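PDB 5UY7: peptidoglycan glycosyltransferase from Burkholderia ambifaria, which belongs to the penicillin-binding proteins, bacterial cell-wall enzymes that carry a transpeptidase domain of the beta-lactamase-like fold. Local coordinates for residues A209-A214 with G513-A518. Numbering follows the deposited sequence.
Sequences ANLKAA and GPVFSA
Val-515 and Ala-214 meet methyl to methyl between two nearly antiparallel helices, 201-217 and 509-526; the axes of segments 209-214 and 513-518 come within 9.6 Å at an angle of 159°. The methyl CG2 of Val-515 meets the CB of Ala-214 at 3.4 Å, closer than a normal carbon-carbon contact. With CG1 anti to the backbone N (chi1 -171°), the valine sends its two methyls to different neighbours: CG2 presses on the alanine, while CG1 lies a looser 4.4 Å from CD1 of Leu-211. Both Leu-211 and Val-515 also lean on the sheet beneath the pair, Leu-211 on Val-239 and Tyr-241 of the edge strand 235-241, Val-515 on Val-496 of strand 492-499.

One turn away a polar side chain packs against a methyl. The CA of Asn-210 sits 6.4 Å from the CA of Val-515. Its CG stands beside the backbone N (chi1 -77°) and anti to the carbonyl carbon, and the amide lies against the methyl of Ala-518. Asn-210 OD1 comes to 3.3 Å from Ala-518 CB and Asn-210 CG to 3.6 Å, a van der Waals contact. The amide nitrogen is hydrogen-bonded twice: ND2 donates to O of Ile-206, in the preceding turn of its own helix, and to OD2 of Asp-522 on helix 509-526.

No hydrogen bond joins the two six-residue segments directly. The small side chains of Ala-214 and Ala-518 leave room for Val-515 and for the amide of Asn-210 on one face of the five-stranded antiparallel sheet, as in the beta-lactamase-like fold of transpeptidase domains, and shape fit does the work there. The bond from Asn-210 to Asp-522 adds a polar tie at one end, and the two bonds from ND2 probably set the rotation of the amide, with OD1 turned to the methyl of Ala-518.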
loop_
_atom_site.group_PDB
_atom_site.type_symbol
_atom_site.label_atom_id
_atom_site.label_comp_id
_atom_site.label_asym_id
_atom_site.label_seq_id
_atom_site.Cartn_x
_atom_site.Cartn_y
_atom_site.Cartn_z
ATOM N N ALA A 209 -20.629 -3.636 1.790
ATOM C CA ALA A 209 -21.148 -4.961 1.470
ATOM C C ALA A 209 -20.022 -5.968 1.301
ATOM O O ALA A 209 -20.095 -7.092 1.815
ATOM C CB ALA A 209 -21.993 -4.888 0.202
ATOM N N ASN A 210 -18.964 -5.581 0.585
ATOM C CA ASN A 210 -17.877 -6.517 0.357
ATOM C C ASN A 210 -17.084 -6.768 1.627
ATOM O O ASN A 210 -16.630 -7.897 1.867
ATOM C CB ASN A 210 -16.962 -6.002 -0.759
ATOM C CG ASN A 210 -17.560 -6.214 -2.126
ATOM O OD1 ASN A 210 -17.813 -7.347 -2.531
ATOM N ND2 ASN A 210 -17.789 -5.125 -2.857
ATOM N N LEU A 211 -16.893 -5.729 2.446
ATOM C CA LEU A 211 -16.125 -5.905 3.674
ATOM C C LEU A 211 -16.890 -6.752 4.678
ATOM O O LEU A 211 -16.305 -7.626 5.331
ATOM C CB LEU A 211 -15.774 -4.543 4.274
ATOM C CG LEU A 211 -14.910 -4.576 5.530
ATOM C CD1 LEU A 211 -13.517 -5.120 5.218
ATOM C CD2 LEU A 211 -14.868 -3.165 6.126
ATOM N N LYS A 212 -18.197 -6.515 4.798
ATOM C CA LYS A 212 -19.032 -7.316 5.687
ATOM C C LYS A 212 -18.980 -8.783 5.292
ATOM O O LYS A 212 -18.808 -9.664 6.141
ATOM C CB LYS A 212 -20.471 -6.793 5.650
ATOM C CG LYS A 212 -21.478 -7.589 6.472
ATOM C CD LYS A 212 -22.845 -6.905 6.442
ATOM C CE LYS A 212 -23.879 -7.625 7.302
ATOM N NZ LYS A 212 -24.200 -8.973 6.779
ATOM N N ALA A 213 -19.102 -9.063 3.992
ATOM C CA ALA A 213 -19.047 -10.448 3.533
ATOM C C ALA A 213 -17.717 -11.100 3.895
ATOM O O ALA A 213 -17.682 -12.271 4.287
ATOM C CB ALA A 213 -19.289 -10.510 2.026
ATOM N N ALA A 214 -16.613 -10.356 3.774
ATOM C CA ALA A 214 -15.299 -10.915 4.080
ATOM C C ALA A 214 -15.121 -11.142 5.576
ATOM O O ALA A 214 -14.587 -12.177 5.993
ATOM C CB ALA A 214 -14.204 -9.990 3.554
ATOM N N GLY A 513 -6.691 -9.782 -0.461
ATOM C CA GLY A 513 -6.697 -9.569 -1.892
ATOM C C GLY A 513 -8.077 -9.596 -2.523
ATOM O O GLY A 513 -8.447 -8.701 -3.290
ATOM N N PRO A 514 -8.868 -10.629 -2.228
ATOM C CA PRO A 514 -10.211 -10.689 -2.822
ATOM C C PRO A 514 -11.113 -9.548 -2.396
ATOM O O PRO A 514 -12.019 -9.185 -3.152
ATOM C CB PRO A 514 -10.746 -12.041 -2.337
ATOM C CG PRO A 514 -9.502 -12.859 -2.144
ATOM C CD PRO A 514 -8.514 -11.902 -1.571
ATOM N N VAL A 515 -10.905 -8.984 -1.201
ATOM C CA VAL A 515 -11.689 -7.826 -0.788
ATOM C C VAL A 515 -11.299 -6.606 -1.611
ATOM O O VAL A 515 -12.155 -5.851 -2.085
ATOM C CB VAL A 515 -11.514 -7.555 0.716
ATOM C CG1 VAL A 515 -12.508 -6.473 1.156
ATOM C CG2 VAL A 515 -11.692 -8.825 1.514
ATOM N N PHE A 516 -9.991 -6.369 -1.758
ATOM C CA PHE A 516 -9.534 -5.322 -2.663
ATOM C C PHE A 516 -10.133 -5.514 -4.053
ATOM O O PHE A 516 -10.660 -4.570 -4.662
ATOM C CB PHE A 516 -8.001 -5.311 -2.749
ATOM C CG PHE A 516 -7.480 -4.545 -3.943
ATOM C CD1 PHE A 516 -7.269 -3.172 -3.863
ATOM C CD2 PHE A 516 -7.239 -5.190 -5.158
ATOM C CE1 PHE A 516 -6.816 -2.457 -4.952
ATOM C CE2 PHE A 516 -6.789 -4.470 -6.267
ATOM C CZ PHE A 516 -6.571 -3.109 -6.157
ATOM N N SER A 517 -10.048 -6.740 -4.570
ATOM C CA SER A 517 -10.494 -7.003 -5.933
ATOM C C SER A 517 -11.976 -6.698 -6.093
ATOM O O SER A 517 -12.392 -6.061 -7.067
ATOM C CB SER A 517 -10.219 -8.456 -6.304
ATOM O OG SER A 517 -10.842 -8.773 -7.539
ATOM N N ALA A 518 -12.789 -7.164 -5.145
ATOM C CA ALA A 518 -14.227 -6.948 -5.227
ATOM C C ALA A 518 -14.560 -5.463 -5.164
ATOM O O ALA A 518 -15.350 -4.956 -5.965
ATOM C CB ALA A 518 -14.930 -7.715 -4.104
#